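Local coordinates for DNA mismatch repair protein MutL (Aquifex aeolicus, PDB 6LZI) that binds adenine nucleotide through its GHKL-type ATPase domain and probably couples ATP hydrolysis to DNA mismatch repair, at residues S99-R104 and V137-L142; I218-F223 and L263-P268; E110-E115 and T126-M131; A32-V37 and K50-G55. One frame throughout, in Å; residues are numbered along the deposited sequence.

Interactions 4, 3 and 1 all lie in the eight-stranded mixed sheet of the Bergerat-fold ATPase region, while interaction 2 belongs to a separate five-stranded sheet in the C-terminal part of the fragment. Along the chain, interaction 4 comes first, then 1 with 3 inside the segment it spans, then 2. Centres of interactions 1, 3 and 4 are about 16 to 17 Å apart; interactions 1 and 3 touch through the neighbouring strands 100-106 and 113-119, and strand 46-51 of interaction 4 lies beside strand 134-140. Interaction 2 is about 28 to 43 Å from the others, centre to centre, its nearest atoms about 16 Å from those of nucleotide-binding interaction 4.

Interaction 1. Residues S99-R104 and V137-L142; sequences SKFKLR and VEVRDL
Residues Ser99-Arg104 and Val137-Leu142 pair as antiparallel neighbours in the mixed sheet of the Bergerat ATP-binding fold. Backbone bonds come in two reciprocal sets: Lys100 with Arg140, and Lys102 with Glu138, where Lys102 N lies 2.8 Å from Glu138 O. Phe101 and Val139 form the non-hydrogen-bonded pair between them, and Leu103 and Val137 form another beyond Lys102 and Glu138.

The apolar contacts lie on the face carrying Phe101, Leu103, Val137 and Val139, which helices 91-96 and 16-29 cover. The Phe101 ring bridges two valines: its CE2 meets Val137 CG1 at 3.6 Å, and its CD2 lies 4.0 Å from Val139 CG2. Leu103 CD1 comes to 3.8 Å from Val137 CG2. Branched and aromatic residues suit this buried face because they fill it without bringing in a polar group. Ser99 is small enough to fit at the end of the pair; its CB sits tightly against Val139 CG1, 3.5 Å away, and its OG bonds Ile95 O.

The other face is polar and partly exposed, as its long charged side chains suit. Lys100 lays its aliphatic CD 3.4 Å from Asp141 OD2. Arg104 and Glu138 form a salt bridge across the strands, and NH1 is shared with Glu136 while NE pairs with Glu115. With its chain extended beyond CG, Glu138 reaches the Arg104 guanidinium. A water links Glu138 OE1, Lys102 NZ and, weakly, Arg104 NH2. Arg104 NH1 donates almost straight (169°) to Glu138 OE2 over 2.9 Å, nearly in its own guanidinium plane but from above the carboxylate.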
# COMPACT_ATOMS: atom_id res chain seq x y z
N SER A 99 -7.92 9.01 16.31
CA SER A 99 -8.08 7.61 16.60
C SER A 99 -7.58 7.32 18.00
O SER A 99 -6.97 8.17 18.67
CB SER A 99 -7.30 6.68 15.63
OG SER A 99 -5.90 6.87 15.73
N LYS A 100 -7.84 6.10 18.38
CA LYS A 100 -7.24 5.40 19.53
C LYS A 100 -6.07 4.59 18.98
O LYS A 100 -6.25 3.55 18.34
CB LYS A 100 -8.26 4.52 20.24
CG LYS A 100 -9.45 5.22 21.01
CD LYS A 100 -10.64 4.26 21.18
CE LYS A 100 -11.70 4.71 22.22
NZ LYS A 100 -11.78 6.19 22.31
N PHE A 101 -4.88 5.08 19.25
CA PHE A 101 -3.70 4.81 18.44
C PHE A 101 -2.67 4.10 19.30
O PHE A 101 -2.30 4.59 20.37
CB PHE A 101 -3.14 6.17 17.93
CG PHE A 101 -1.86 6.06 17.16
CD1 PHE A 101 -0.64 6.16 17.82
CD2 PHE A 101 -1.86 6.03 15.74
CE1 PHE A 101 0.56 6.09 17.08
CE2 PHE A 101 -0.66 5.95 15.03
CZ PHE A 101 0.52 6.00 15.68
N LYS A 102 -2.17 2.95 18.83
CA LYS A 102 -0.98 2.41 19.47
C LYS A 102 0.14 2.26 18.45
O LYS A 102 -0.09 1.84 17.33
CB LYS A 102 -1.25 1.03 20.12
CG LYS A 102 -2.05 1.08 21.40
CD LYS A 102 -2.08 -0.27 22.08
CE LYS A 102 -3.13 -0.27 23.21
NZ LYS A 102 -3.60 -1.68 23.41
N LEU A 103 1.35 2.54 18.84
CA LEU A 103 2.47 2.17 17.97
C LEU A 103 3.49 1.43 18.82
O LEU A 103 3.89 1.93 19.85
CB LEU A 103 3.14 3.39 17.38
CG LEU A 103 4.45 3.24 16.52
CD1 LEU A 103 4.54 4.32 15.37
CD2 LEU A 103 5.68 3.36 17.32
N ARG A 104 3.87 0.23 18.41
CA ARG A 104 4.95 -0.46 19.09
C ARG A 104 6.08 -0.68 18.09
O ARG A 104 5.83 -0.93 16.91
CB ARG A 104 4.47 -1.80 19.72
CG ARG A 104 3.99 -2.89 18.73
CD ARG A 104 3.52 -4.11 19.58
NE ARG A 104 2.32 -3.72 20.33
CZ ARG A 104 1.09 -3.74 19.80
NH1 ARG A 104 0.93 -4.10 18.53
NH2 ARG A 104 0.01 -3.36 20.52
N VAL A 137 1.58 -0.79 14.06
CA VAL A 137 0.73 0.35 14.38
C VAL A 137 -0.71 -0.15 14.36
O VAL A 137 -1.12 -0.88 13.43
CB VAL A 137 0.97 1.48 13.35
CG1 VAL A 137 0.13 2.73 13.74
CG2 VAL A 137 2.44 1.81 13.37
N GLU A 138 -1.48 0.20 15.41
CA GLU A 138 -2.89 -0.17 15.51
C GLU A 138 -3.66 1.13 15.62
O GLU A 138 -3.41 1.91 16.53
CB GLU A 138 -3.16 -1.04 16.74
CG GLU A 138 -2.37 -2.29 16.57
CD GLU A 138 -2.61 -3.30 17.65
OE1 GLU A 138 -3.52 -3.07 18.45
OE2 GLU A 138 -1.88 -4.31 17.66
N VAL A 139 -4.58 1.34 14.68
CA VAL A 139 -5.45 2.52 14.66
C VAL A 139 -6.90 2.06 14.85
O VAL A 139 -7.43 1.30 14.03
CB VAL A 139 -5.27 3.25 13.31
CG1 VAL A 139 -6.15 4.44 13.23
CG2 VAL A 139 -3.75 3.60 13.23
N ARG A 140 -7.47 2.40 16.01
CA ARG A 140 -8.81 1.94 16.35
C ARG A 140 -9.78 3.09 16.37
O ARG A 140 -9.41 4.19 16.78
CB ARG A 140 -8.83 1.26 17.73
CG ARG A 140 -8.19 -0.15 17.69
CD ARG A 140 -8.36 -0.87 19.04
NE ARG A 140 -7.98 -2.27 18.81
CZ ARG A 140 -8.79 -3.20 18.29
NH1 ARG A 140 -10.06 -2.92 17.95
NH2 ARG A 140 -8.34 -4.42 18.09
N ASP A 141 -11.04 2.77 16.05
CA ASP A 141 -12.18 3.66 16.20
C ASP A 141 -11.93 5.00 15.51
O ASP A 141 -12.06 6.07 16.12
CB ASP A 141 -12.47 3.88 17.67
CG ASP A 141 -13.02 2.63 18.32
OD1 ASP A 141 -13.30 1.64 17.58
OD2 ASP A 141 -13.19 2.64 19.55
N LEU A 142 -11.60 4.90 14.22
CA LEU A 142 -11.15 6.07 13.49
C LEU A 142 -12.29 7.07 13.52
O LEU A 142 -13.46 6.68 13.37
CB LEU A 142 -10.77 5.67 12.06
CG LEU A 142 -10.29 6.74 11.07
CD1 LEU A 142 -8.97 7.30 11.64
CD2 LEU A 142 -10.13 6.19 9.65
O HOH W 1 -5.20 1.17 19.22
O HOH W 2 -2.78 -3.51 21.11

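Interaction 2. Residues I218-F223 and L263-P268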
# COMPACT_ATOMS: atom_id res chain seq x y z
N ILE A 218 13.41 7.59 -22.27
CA ILE A 218 12.04 7.23 -21.95
C ILE A 218 11.91 5.72 -22.03
O ILE A 218 12.25 5.13 -23.06
CB ILE A 218 11.06 7.91 -22.92
CG1 ILE A 218 9.72 7.17 -22.92
CG2 ILE A 218 11.66 7.94 -24.34
CD1 ILE A 218 9.01 7.14 -21.60
N THR A 219 11.41 5.09 -20.96
CA THR A 219 11.34 3.63 -20.93
C THR A 219 9.95 3.16 -20.52
O THR A 219 9.38 3.66 -19.54
CB THR A 219 12.42 3.07 -20.00
OG1 THR A 219 13.69 3.57 -20.44
CG2 THR A 219 12.45 1.55 -20.08
N LEU A 220 9.41 2.20 -21.28
CA LEU A 220 8.10 1.59 -21.03
C LEU A 220 8.26 0.08 -20.92
O LEU A 220 8.98 -0.54 -21.72
CB LEU A 220 7.12 1.92 -22.17
CG LEU A 220 6.88 3.38 -22.50
CD1 LEU A 220 6.12 3.48 -23.84
CD2 LEU A 220 6.15 4.10 -21.38
N ARG A 221 7.61 -0.49 -19.92
CA ARG A 221 7.50 -1.92 -19.74
C ARG A 221 6.04 -2.18 -19.38
O ARG A 221 5.55 -1.66 -18.36
CB ARG A 221 8.44 -2.39 -18.62
CG ARG A 221 8.58 -3.89 -18.42
CD ARG A 221 9.44 -4.18 -17.19
NE ARG A 221 9.78 -5.58 -17.12
CZ ARG A 221 10.47 -6.15 -16.14
NH1 ARG A 221 10.92 -5.44 -15.11
NH2 ARG A 221 10.69 -7.46 -16.22
N ALA A 222 5.33 -2.95 -20.21
CA ALA A 222 3.97 -3.33 -19.88
C ALA A 222 3.79 -4.84 -19.78
O ALA A 222 4.58 -5.63 -20.32
CB ALA A 222 2.96 -2.78 -20.89
N PHE A 223 2.71 -5.22 -19.10
CA PHE A 223 2.26 -6.60 -19.05
C PHE A 223 0.82 -6.59 -19.49
O PHE A 223 0.02 -5.87 -18.87
CB PHE A 223 2.39 -7.18 -17.62
CG PHE A 223 3.80 -7.09 -17.10
CD1 PHE A 223 4.26 -5.90 -16.52
CD2 PHE A 223 4.69 -8.13 -17.30
CE1 PHE A 223 5.62 -5.78 -16.09
CE2 PHE A 223 6.00 -8.03 -16.91
CZ PHE A 223 6.48 -6.84 -16.31
N LEU A 263 1.21 -0.80 -17.00
CA LEU A 263 2.25 -0.04 -17.65
C LEU A 263 3.17 0.59 -16.61
O LEU A 263 2.72 1.38 -15.78
CB LEU A 263 1.65 1.04 -18.55
CG LEU A 263 2.63 2.05 -19.17
CD1 LEU A 263 3.51 1.40 -20.23
CD2 LEU A 263 1.86 3.22 -19.77
N TYR A 264 4.45 0.25 -16.70
CA TYR A 264 5.50 0.88 -15.89
C TYR A 264 6.27 1.83 -16.78
O TYR A 264 6.98 1.39 -17.69
CB TYR A 264 6.43 -0.18 -15.31
CG TYR A 264 5.71 -1.12 -14.38
CD1 TYR A 264 5.01 -2.25 -14.87
CD2 TYR A 264 5.71 -0.87 -13.02
CE1 TYR A 264 4.35 -3.10 -13.95
CE2 TYR A 264 5.02 -1.70 -12.12
CZ TYR A 264 4.37 -2.83 -12.63
OH TYR A 264 3.67 -3.65 -11.77
N ALA A 265 6.10 3.12 -16.54
CA ALA A 265 6.78 4.15 -17.30
C ALA A 265 7.87 4.77 -16.43
O ALA A 265 7.65 5.03 -15.24
CB ALA A 265 5.80 5.24 -17.75
N GLU A 266 9.03 4.98 -17.03
CA GLU A 266 10.17 5.65 -16.41
C GLU A 266 10.50 6.86 -17.27
O GLU A 266 10.83 6.71 -18.45
CB GLU A 266 11.36 4.71 -16.31
CG GLU A 266 12.32 5.01 -15.15
CD GLU A 266 13.75 4.70 -15.54
OE1 GLU A 266 14.23 5.28 -16.54
OE2 GLU A 266 14.37 3.84 -14.88
N LEU A 267 10.41 8.05 -16.69
CA LEU A 267 10.65 9.30 -17.39
C LEU A 267 11.54 10.20 -16.54
O LEU A 267 11.49 10.14 -15.31
CB LEU A 267 9.33 10.02 -17.69
CG LEU A 267 8.52 9.42 -18.85
CD1 LEU A 267 7.06 9.18 -18.45
CD2 LEU A 267 8.61 10.33 -20.08
N PRO A 268 12.39 11.01 -17.19
CA PRO A 268 13.15 12.01 -16.43
C PRO A 268 12.21 13.08 -15.91
O PRO A 268 11.18 13.38 -16.53
CB PRO A 268 14.13 12.57 -17.48
CG PRO A 268 13.48 12.33 -18.79
CD PRO A 268 12.68 11.06 -18.63
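Residues 219-223 and 263-266, from the Thr219-Glu266 pair to Ala222 and Leu263, join antiparallel within a five-stranded mixed sheet, strand 219-225 lying beside strand 260-266. The sheet belongs to the C-terminal part of this MutL ATPase fragment, which is probably related to the ribosomal protein S5 fold. It is plain structural packing, far from the nucleotide. Thr219 with Glu266 and Arg221 with Tyr264 are the hydrogen-bonded pairs, each closed by two backbone bonds; the shortest, Tyr264 N to Arg221 O, spans 2.8 Å.

On the face of Leu220, Ala222, Leu263 and Ala265 the side chains are buried. Leu220 CD2 reaches Ala265 CB at 3.8 Å and Leu263 CD1 at 3.9 Å, so one methyl branch meets both Leu263 and Ala265 on this face. Alanine suits Ala222 and Ala265, where a single methyl packs against leucine, and helix 292-298 packs on Leu220 and Ala222. Beyond the strand ends, Ile218 and Leu267 lie side by side and point the same way, with Ile218 CD1 3.6 Å from Leu267 CD2.

On the opposite face long Arg221 runs extended from CG to NE, and its NE makes a salt bridge with Glu210 of the adjoining strand 209-213. Tyr264 OH is bonded to Leu172 O, its ring also meets that of Phe236, and helix 196-204 touches it. A phenol suits this half-buried place, packing by its ring and bonding by its hydroxyl. Phe223 and Tyr264 meet rim to rim, planes 84° apart, with CE1 of Phe223 3.7 Å from CE1 of Tyr264.

Interaction 3. Residues E110-E115 and T126-M131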
# COMPACT_ATOMS: atom_id res chain seq x y z
N GLU A 110 18.11 -3.16 19.33
CA GLU A 110 17.60 -3.31 20.68
C GLU A 110 17.00 -4.69 20.89
O GLU A 110 16.48 -5.30 19.96
CB GLU A 110 16.54 -2.24 20.96
CG GLU A 110 17.09 -0.85 20.95
CD GLU A 110 17.96 -0.56 22.16
OE1 GLU A 110 18.36 0.61 22.33
OE2 GLU A 110 18.23 -1.50 22.96
N LYS A 111 17.06 -5.17 22.14
CA LYS A 111 16.46 -6.47 22.43
C LYS A 111 14.96 -6.37 22.66
O LYS A 111 14.22 -7.33 22.38
CB LYS A 111 17.12 -7.10 23.67
CG LYS A 111 18.61 -7.36 23.54
CD LYS A 111 19.14 -8.09 24.76
CE LYS A 111 20.67 -8.20 24.77
NZ LYS A 111 21.16 -8.86 23.54
N GLU A 112 14.50 -5.20 23.12
CA GLU A 112 13.11 -4.96 23.52
C GLU A 112 12.50 -3.89 22.64
O GLU A 112 13.20 -2.99 22.16
CB GLU A 112 12.96 -4.44 24.96
CG GLU A 112 13.64 -5.15 26.02
CD GLU A 112 13.02 -4.78 27.37
OE1 GLU A 112 13.00 -5.65 28.26
OE2 GLU A 112 12.53 -3.63 27.54
N GLY A 113 11.18 -3.96 22.51
CA GLY A 113 10.44 -2.91 21.87
C GLY A 113 9.86 -1.94 22.89
O GLY A 113 9.90 -2.16 24.10
N LYS A 114 9.29 -0.86 22.36
CA LYS A 114 8.60 0.14 23.14
C LYS A 114 7.27 0.46 22.47
O LYS A 114 7.16 0.56 21.23
CB LYS A 114 9.50 1.40 23.31
CG LYS A 114 8.78 2.62 23.87
CD LYS A 114 9.70 3.74 24.28
CE LYS A 114 10.94 3.23 24.99
NZ LYS A 114 10.79 2.51 26.31
N GLU A 115 6.27 0.75 23.28
CA GLU A 115 4.92 0.98 22.76
C GLU A 115 4.40 2.31 23.29
O GLU A 115 4.55 2.60 24.47
CB GLU A 115 4.01 -0.17 23.20
CG GLU A 115 2.57 0.16 22.86
CD GLU A 115 1.64 -0.93 23.21
OE1 GLU A 115 1.83 -2.02 22.70
OE2 GLU A 115 0.73 -0.69 24.01
N THR A 126 3.49 5.00 27.77
CA THR A 126 4.38 4.16 27.01
C THR A 126 4.72 2.95 27.85
O THR A 126 4.59 2.96 29.09
CB THR A 126 5.71 4.82 26.62
OG1 THR A 126 6.55 4.88 27.79
CG2 THR A 126 5.45 6.23 26.12
N ARG A 127 5.24 1.95 27.17
CA ARG A 127 5.48 0.67 27.82
C ARG A 127 6.62 -0.03 27.11
O ARG A 127 6.75 0.07 25.89
CB ARG A 127 4.23 -0.21 27.77
CG ARG A 127 3.11 0.17 28.77
CD ARG A 127 1.79 -0.42 28.30
NE ARG A 127 0.94 0.61 27.70
CZ ARG A 127 0.09 0.37 26.72
NH1 ARG A 127 -0.03 -0.85 26.22
NH2 ARG A 127 -0.64 1.36 26.22
N ARG A 128 7.39 -0.81 27.88
CA ARG A 128 8.33 -1.76 27.27
C ARG A 128 7.59 -3.02 26.83
O ARG A 128 6.71 -3.50 27.53
CB ARG A 128 9.42 -2.13 28.28
CG ARG A 128 10.20 -0.92 28.78
CD ARG A 128 11.00 -1.23 30.08
NE ARG A 128 11.85 -2.43 29.95
CZ ARG A 128 12.27 -3.16 30.98
NH1 ARG A 128 11.90 -2.85 32.24
NH2 ARG A 128 13.05 -4.24 30.76
N VAL A 129 7.91 -3.53 25.65
CA VAL A 129 7.14 -4.67 25.12
C VAL A 129 8.09 -5.65 24.46
O VAL A 129 9.08 -5.25 23.84
CB VAL A 129 6.02 -4.25 24.14
CG1 VAL A 129 4.99 -3.35 24.84
CG2 VAL A 129 6.60 -3.52 22.91
N GLY A 130 7.79 -6.95 24.62
CA GLY A 130 8.54 -7.95 23.86
C GLY A 130 7.94 -8.14 22.47
O GLY A 130 6.73 -8.40 22.35
N MET A 131 8.74 -8.01 21.41
CA MET A 131 8.22 -8.10 20.05
C MET A 131 9.38 -8.45 19.13
O MET A 131 10.53 -8.30 19.53
CB MET A 131 7.58 -6.79 19.59
CG MET A 131 8.47 -5.61 19.82
SD MET A 131 7.62 -4.09 19.37
CE MET A 131 7.31 -4.17 17.64
O HOH W 3 11.64 -8.39 22.60
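Gly113 and Val129 form a hydrogen-bonded antiparallel pair, as do Glu115 and Arg127, in the beta hairpin of strands 113-119 and 122-129. The segment axes run 152° apart, which is antiparallel with a marked twist. Gly113 N approaches Val129 O (2.8 Å) almost in line with the C=O, whereas Val129 N reaches Gly113 O from above the carbonyl plane, 54° out of it. Between these pairs Lys114 stands opposite Arg128, and its CA lies 3.3 Å from Arg127 O.

Gly113 suits its position because Met131 and Val129 crowd in where a side chain would go: Met131 CG is 3.9 Å from Gly113 CA, and Val129 CG2 is 3.6 Å from Gly113 C. Val129 CG1 turns to Glu115 CB at 3.7 Å, the two side chains crossing at about a right angle. Near the exposed end of the pair, Arg128 grips Glu112 side-on. Arg128 NE donates to the syn lone pair of Glu112 OE2 over 2.8 Å, and NH2 donates to OE1 over 2.9 Å, with the two flat groups only 21° apart. Both chains are long enough to reach across the strand ends. Arg127 and Glu115 also run side by side as a charged pair, although the modelled closeness of their tips makes the exact placement doubtful.

Strand 122-129 is outermost in its sheet within this chain, while strand 113-119 has strand 100-106 at its other side. There Lys114 is backbone-bonded to Ser105 and Met131 touches Arg104. Helix 58-61 packs on Glu110 and Lys114 through Pro58, and on Lys114 through Val61.

Interaction 4. Residues A32-V37 and K50-G55; sequences ATKVEV and KDNGTG. With ADP (adenosine-5'-diphosphate), chain H.
Asp51, with Ala32 packed against its CB, is the adenine-recognising residue of the Bergerat ATP pocket, and it stands at the end of the hairpin formed by strands 34-40 and 46-51. Its OD2 accepts from ADP N6 at 2.8 Å and also from Ser27 OG. OD1 accepts from Gly53 N, an Asx turn, which helps fix the carboxylate's rotation. Ala32 CB lies 3.6 Å from Asp51 CB, and a methyl suits this buried place beside it.

The strands pair in antiparallel fashion. Glu36 and Lys50 share two backbone bonds, the shorter from Glu36 N to Lys50 O at 2.7 Å. Val35 stands opposite Asp51, its side chain buried toward helix 16-29. On the other face Glu36 and Lys50 lay their long chains obliquely over each other, while Glu36 OE2 makes a salt bridge with Arg48.

Asn52 binds the opposite segment at its start. Its OD1 accepts from Thr33 N (2.8 Å) on a lone pair in the carbonyl plane, and from Lys34 N (3.0 Å) above that plane. ND2 gives a bond to Thr33 OG1, 3.0 Å away, near its own amide plane. An asparagine suits the place because its amide offers an acceptor and a donor at once. Gly55, whose positive phi (71°) suits glycine, brings its O to 3.7 Å from ADP C2.

Three bonds thus anchor the Asn52 amide beside Asp51. The carboxylate of Asp51, receiving N6 and Ser27 OG on OD2, is likely to favour adenine, whose amino group can donate.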
# COMPACT_ATOMS: atom_id res chain seq x y z
N ALA A 32 11.10 -2.45 4.99
CA ALA A 32 10.48 -3.72 5.35
C ALA A 32 10.47 -4.67 4.15
O ALA A 32 10.32 -4.24 3.00
CB ALA A 32 9.05 -3.45 5.83
N THR A 33 10.71 -5.96 4.39
CA THR A 33 10.48 -6.95 3.31
C THR A 33 9.19 -7.76 3.51
O THR A 33 8.82 -8.56 2.63
CB THR A 33 11.68 -7.91 3.20
OG1 THR A 33 11.83 -8.59 4.44
CG2 THR A 33 13.00 -7.13 2.86
N LYS A 34 8.49 -7.57 4.63
CA LYS A 34 7.21 -8.22 4.87
C LYS A 34 6.33 -7.19 5.53
O LYS A 34 6.74 -6.60 6.54
CB LYS A 34 7.42 -9.43 5.80
CG LYS A 34 8.46 -10.33 5.15
CD LYS A 34 8.11 -11.80 5.24
CE LYS A 34 9.17 -12.62 4.44
NZ LYS A 34 10.36 -12.90 5.33
N VAL A 35 5.21 -6.88 4.87
CA VAL A 35 4.22 -5.94 5.37
C VAL A 35 2.89 -6.66 5.55
O VAL A 35 2.36 -7.25 4.60
CB VAL A 35 4.07 -4.78 4.38
CG1 VAL A 35 2.93 -3.85 4.86
CG2 VAL A 35 5.42 -4.01 4.21
N GLU A 36 2.34 -6.58 6.74
CA GLU A 36 1.11 -7.31 7.03
C GLU A 36 0.08 -6.27 7.40
O GLU A 36 0.35 -5.44 8.29
CB GLU A 36 1.34 -8.23 8.21
CG GLU A 36 0.13 -9.07 8.58
CD GLU A 36 0.49 -9.96 9.77
OE1 GLU A 36 1.32 -10.87 9.56
OE2 GLU A 36 0.01 -9.68 10.90
N VAL A 37 -1.08 -6.31 6.73
CA VAL A 37 -2.17 -5.40 7.03
C VAL A 37 -3.40 -6.16 7.48
O VAL A 37 -3.79 -7.17 6.87
CB VAL A 37 -2.54 -4.60 5.77
CG1 VAL A 37 -3.64 -3.55 6.09
CG2 VAL A 37 -1.27 -3.90 5.15
N LYS A 50 1.85 -4.16 10.30
CA LYS A 50 2.98 -4.78 10.93
C LYS A 50 4.03 -4.88 9.84
O LYS A 50 3.73 -5.30 8.72
CB LYS A 50 2.64 -6.14 11.40
CG LYS A 50 3.83 -6.82 12.18
CD LYS A 50 3.24 -8.17 12.56
CE LYS A 50 4.21 -9.00 13.41
NZ LYS A 50 5.26 -9.43 12.47
N ASP A 51 5.27 -4.58 10.21
CA ASP A 51 6.40 -4.73 9.30
C ASP A 51 7.63 -5.23 10.04
O ASP A 51 7.72 -5.18 11.29
CB ASP A 51 6.70 -3.37 8.57
CG ASP A 51 7.34 -2.32 9.45
OD1 ASP A 51 8.40 -2.60 10.13
OD2 ASP A 51 6.75 -1.19 9.53
N ASN A 52 8.59 -5.75 9.24
CA ASN A 52 9.85 -6.26 9.74
C ASN A 52 11.00 -5.35 9.31
O ASN A 52 12.10 -5.83 9.05
CB ASN A 52 10.08 -7.70 9.25
CG ASN A 52 10.29 -7.76 7.73
OD1 ASN A 52 10.04 -6.76 7.01
ND2 ASN A 52 10.80 -8.89 7.21
N GLY A 53 10.74 -4.06 9.24
CA GLY A 53 11.76 -3.08 8.92
C GLY A 53 12.68 -2.80 10.09
O GLY A 53 12.72 -3.50 11.11
N THR A 54 13.38 -1.69 9.97
CA THR A 54 14.45 -1.42 10.91
C THR A 54 13.96 -0.99 12.28
O THR A 54 14.76 -0.89 13.21
CB THR A 54 15.36 -0.30 10.35
OG1 THR A 54 14.67 0.95 10.50
CG2 THR A 54 15.56 -0.52 8.92
N GLY A 55 12.66 -0.66 12.41
CA GLY A 55 12.14 -0.16 13.66
C GLY A 55 12.62 1.25 14.01
O GLY A 55 13.21 1.98 13.21
PB ADP H . 7.28 10.93 7.54
O1B ADP H . 7.19 9.48 7.19
O2B ADP H . 8.69 11.32 8.05
O3B ADP H . 6.86 11.82 6.39
PA ADP H . 5.45 10.04 9.56
O1A ADP H . 4.59 10.77 10.55
O2A ADP H . 4.71 9.13 8.63
O3A ADP H . 6.28 11.22 8.75
O5' ADP H . 6.47 9.06 10.33
C5' ADP H . 7.37 9.82 11.14
C4' ADP H . 8.68 9.08 11.33
O4' ADP H . 8.45 7.92 12.10
C3' ADP H . 9.38 8.59 10.08
O3' ADP H . 10.29 9.62 9.60
C2' ADP H . 10.18 7.41 10.59
O2' ADP H . 11.38 8.02 11.17
C1' ADP H . 9.34 6.89 11.73
N9 ADP H . 8.51 5.76 11.35
C8 ADP H . 7.16 5.75 11.14
N7 ADP H . 6.73 4.50 10.82
C5 ADP H . 7.85 3.73 10.81
C6 ADP H . 8.08 2.31 10.54
N6 ADP H . 7.04 1.51 10.19
N1 ADP H . 9.36 1.86 10.62
C2 ADP H . 10.40 2.74 10.95
N3 ADP H . 10.25 4.03 11.23
C4 ADP H . 8.99 4.54 11.18